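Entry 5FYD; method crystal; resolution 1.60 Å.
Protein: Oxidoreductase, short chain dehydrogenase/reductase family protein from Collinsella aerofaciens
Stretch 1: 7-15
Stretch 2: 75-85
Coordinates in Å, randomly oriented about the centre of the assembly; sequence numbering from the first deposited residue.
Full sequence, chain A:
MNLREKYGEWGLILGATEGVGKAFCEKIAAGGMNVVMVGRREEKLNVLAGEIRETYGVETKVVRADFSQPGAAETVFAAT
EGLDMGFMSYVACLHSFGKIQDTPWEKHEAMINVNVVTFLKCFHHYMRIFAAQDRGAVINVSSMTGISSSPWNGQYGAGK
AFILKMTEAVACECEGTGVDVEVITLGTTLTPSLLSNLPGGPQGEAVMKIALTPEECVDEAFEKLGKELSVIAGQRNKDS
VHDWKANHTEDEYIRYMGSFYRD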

# COMPACT_ATOMS: atom_id res chain seq x y z
N TYR A 7 -1.82 22.56 -27.97
CA TYR A 7 -0.47 22.48 -27.37
C TYR A 7 0.63 21.81 -28.19
O TYR A 7 1.76 22.30 -28.23
N GLY A 8 0.32 20.69 -28.83
CA GLY A 8 1.31 20.02 -29.69
C GLY A 8 1.06 18.55 -29.87
O GLY A 8 0.13 18.02 -29.31
N GLU A 9 1.89 17.88 -30.67
CA GLU A 9 1.59 16.50 -31.09
C GLU A 9 1.71 15.44 -30.03
O GLU A 9 0.92 14.49 -30.02
N TRP A 10 2.73 15.55 -29.17
CA TRP A 10 3.02 14.53 -28.19
C TRP A 10 2.96 15.07 -26.76
O TRP A 10 3.41 16.18 -26.50
N GLY A 11 2.42 14.26 -25.87
CA GLY A 11 2.46 14.53 -24.43
C GLY A 11 3.27 13.46 -23.73
O GLY A 11 3.28 12.30 -24.13
N LEU A 12 3.96 13.87 -22.67
CA LEU A 12 4.92 13.05 -21.96
C LEU A 12 4.42 12.87 -20.56
O LEU A 12 4.30 13.85 -19.80
N ILE A 13 4.13 11.63 -20.19
CA ILE A 13 3.71 11.32 -18.84
C ILE A 13 4.84 10.59 -18.13
O ILE A 13 5.18 9.44 -18.47
N LEU A 14 5.41 11.25 -17.13
CA LEU A 14 6.56 10.73 -16.39
C LEU A 14 6.05 10.04 -15.12
O LEU A 14 5.79 10.70 -14.09
N GLY A 15 5.88 8.72 -15.21
CA GLY A 15 5.28 7.92 -14.15
C GLY A 15 3.90 7.49 -14.57
O GLY A 15 2.91 7.89 -13.96
N THR A 75 17.61 9.41 -20.70
CA THR A 75 16.94 8.34 -21.46
C THR A 75 15.65 8.87 -22.07
O THR A 75 15.36 8.67 -23.25
N VAL A 76 14.91 9.61 -21.26
CA VAL A 76 13.67 10.24 -21.73
C VAL A 76 13.96 11.26 -22.84
O VAL A 76 13.29 11.25 -23.88
N PHE A 77 14.93 12.14 -22.63
CA PHE A 77 15.23 13.17 -23.61
C PHE A 77 15.62 12.58 -24.95
O PHE A 77 15.27 13.14 -26.02
N ALA A 78 16.38 11.48 -24.91
CA ALA A 78 16.79 10.82 -26.16
C ALA A 78 15.56 10.24 -26.87
O ALA A 78 15.45 10.35 -28.10
N ALA A 79 14.63 9.68 -26.10
CA ALA A 79 13.38 9.11 -26.63
C ALA A 79 12.47 10.13 -27.29
O ALA A 79 11.80 9.82 -28.30
N THR A 80 12.42 11.35 -26.76
CA THR A 80 11.53 12.37 -27.34
C THR A 80 12.17 13.31 -28.36
O THR A 80 11.47 14.13 -28.94
N GLU A 81 13.47 13.22 -28.58
CA GLU A 81 14.15 14.13 -29.50
C GLU A 81 13.50 14.02 -30.88
O GLU A 81 13.24 12.93 -31.33
N GLY A 82 13.19 15.15 -31.49
CA GLY A 82 12.53 15.20 -32.80
C GLY A 82 11.01 15.14 -32.80
O GLY A 82 10.39 15.39 -33.86
N LEU A 83 10.40 14.81 -31.66
CA LEU A 83 8.94 14.87 -31.51
C LEU A 83 8.48 16.31 -31.29
O LEU A 83 9.15 17.09 -30.63
N ASP A 84 7.33 16.65 -31.87
CA ASP A 84 6.69 17.91 -31.53
C ASP A 84 6.01 17.73 -30.17
O ASP A 84 5.05 16.96 -30.06
N MET A 85 6.54 18.40 -29.15
CA MET A 85 6.09 18.22 -27.76
C MET A 85 5.07 19.29 -27.40
O MET A 85 5.28 20.49 -27.64

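Gly8 is the most unusual element of this contact: at phi 156°, psi 178°, an ideal CB would point toward the other stretch and lie only 2.9 Å from OD2 of Asp84, while also jamming against the preceding carbonyl. With that position empty, CA of Gly8 sits 3.3 Å from Asp84 OD2. The carboxylate, on a t rotamer (chi1 -178°), accepts a hydrogen bond from the backbone N of Glu9 to OD2 (3.0 Å, 159° at the hydrogen). The Glu9 CA-to-CB bond runs sideways (chi1 m), and its CB lies 3.9 Å from Asp84 CB.

One residue on, Trp10 N donates to Asp84 O at 2.9 Å and 138°, consistent with the parallel bridge pairing Trp10 with Met85. Those two side chains share a sheet face, with Trp10 CB 4.0 Å from Met85 SD. The indole (m, chi2 83°) is covered by Leu83 (m, t), whose CD2 lies 3.9 Å from the centroid of the Trp10 five-membered ring and 21° off its normal, a CH-pi contact over the face.

Further along the strand, packing is apolar. Met85, m at all three chi angles, curls so that its CE reaches Leu12 CB at 3.8 Å. Leu12 (t, p) points toward the helix, its CD2 3.9 Å from CG1 of Val76 (t). Leu14 (m, t) starts sideways, yet its CD2 comes within 4.0 Å of Val76 CG1.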

# COMPACT_ATOMS: atom_id res chain seq x y z
CB TYR A 7 -0.57 21.82 -26.00
CG TYR A 7 -1.33 22.63 -24.98
CD1 TYR A 7 -0.89 23.90 -24.60
CD2 TYR A 7 -2.47 22.12 -24.38
CE1 TYR A 7 -1.59 24.65 -23.66
CE2 TYR A 7 -3.16 22.85 -23.42
CZ TYR A 7 -2.70 24.10 -23.05
OH TYR A 7 -3.42 24.81 -22.10
CB GLU A 9 2.49 16.07 -32.27
CG GLU A 9 2.10 16.63 -33.61
CD GLU A 9 0.74 16.14 -34.06
OE1 GLU A 9 0.52 14.91 -34.27
OE2 GLU A 9 -0.11 17.01 -34.16
CB TRP A 10 4.41 13.94 -28.44
CG TRP A 10 4.49 13.11 -29.68
CD1 TRP A 10 4.68 13.54 -30.95
CD2 TRP A 10 4.42 11.69 -29.74
NE1 TRP A 10 4.72 12.47 -31.82
CE2 TRP A 10 4.55 11.32 -31.10
CE3 TRP A 10 4.24 10.68 -28.78
CZ2 TRP A 10 4.56 10.00 -31.52
CZ3 TRP A 10 4.21 9.37 -29.18
CH2 TRP A 10 4.37 9.03 -30.55
CB LEU A 12 6.27 13.76 -21.96
CG LEU A 12 7.41 13.18 -21.14
CD1 LEU A 12 7.74 11.76 -21.56
CD2 LEU A 12 8.62 14.06 -21.29
CB ILE A 13 2.43 10.46 -18.82
CG1 ILE A 13 1.33 11.09 -19.72
CG2 ILE A 13 1.95 10.23 -17.39
CD1 ILE A 13 1.04 12.55 -19.45
CB LEU A 14 7.55 11.85 -16.09
CG LEU A 14 8.07 12.50 -17.37
CD1 LEU A 14 8.47 13.95 -17.20
CD2 LEU A 14 9.20 11.63 -17.92
CB THR A 75 16.65 7.15 -20.55
OG1 THR A 75 17.89 6.57 -20.15
CG2 THR A 75 15.81 6.08 -21.22
CB VAL A 76 12.91 10.91 -20.57
CG1 VAL A 76 11.69 11.65 -21.09
CG2 VAL A 76 12.52 9.87 -19.54
CB PHE A 77 16.35 14.11 -23.16
CG PHE A 77 16.13 14.75 -21.81
CD1 PHE A 77 14.87 14.90 -21.25
CD2 PHE A 77 17.23 15.20 -21.10
CE1 PHE A 77 14.72 15.48 -19.98
CE2 PHE A 77 17.10 15.78 -19.85
CZ PHE A 77 15.85 15.93 -19.30
CB ALA A 78 17.84 9.75 -25.91
CB ALA A 79 12.61 8.35 -25.55
CB THR A 80 10.85 13.22 -26.25
OG1 THR A 80 11.83 14.03 -25.59
CG2 THR A 80 10.16 12.32 -25.26
CB GLU A 81 15.64 13.79 -29.61
CG GLU A 81 16.45 14.74 -30.48
CD GLU A 81 17.89 14.29 -30.65
OE1 GLU A 81 18.23 13.17 -30.20
OE2 GLU A 81 18.69 15.04 -31.25
CB LEU A 83 8.46 14.02 -30.34
CG LEU A 83 8.81 12.54 -30.31
CD1 LEU A 83 8.27 11.90 -29.05
CD2 LEU A 83 8.31 11.77 -31.53
CB ASP A 84 5.67 18.37 -32.56
CG ASP A 84 5.09 19.71 -32.19
OD1 ASP A 84 5.79 20.72 -32.37
OD2 ASP A 84 3.95 19.76 -31.66
CB MET A 85 7.27 18.28 -26.79
CG MET A 85 8.34 17.22 -27.02
SD MET A 85 7.72 15.54 -26.93
CE MET A 85 7.02 15.46 -25.28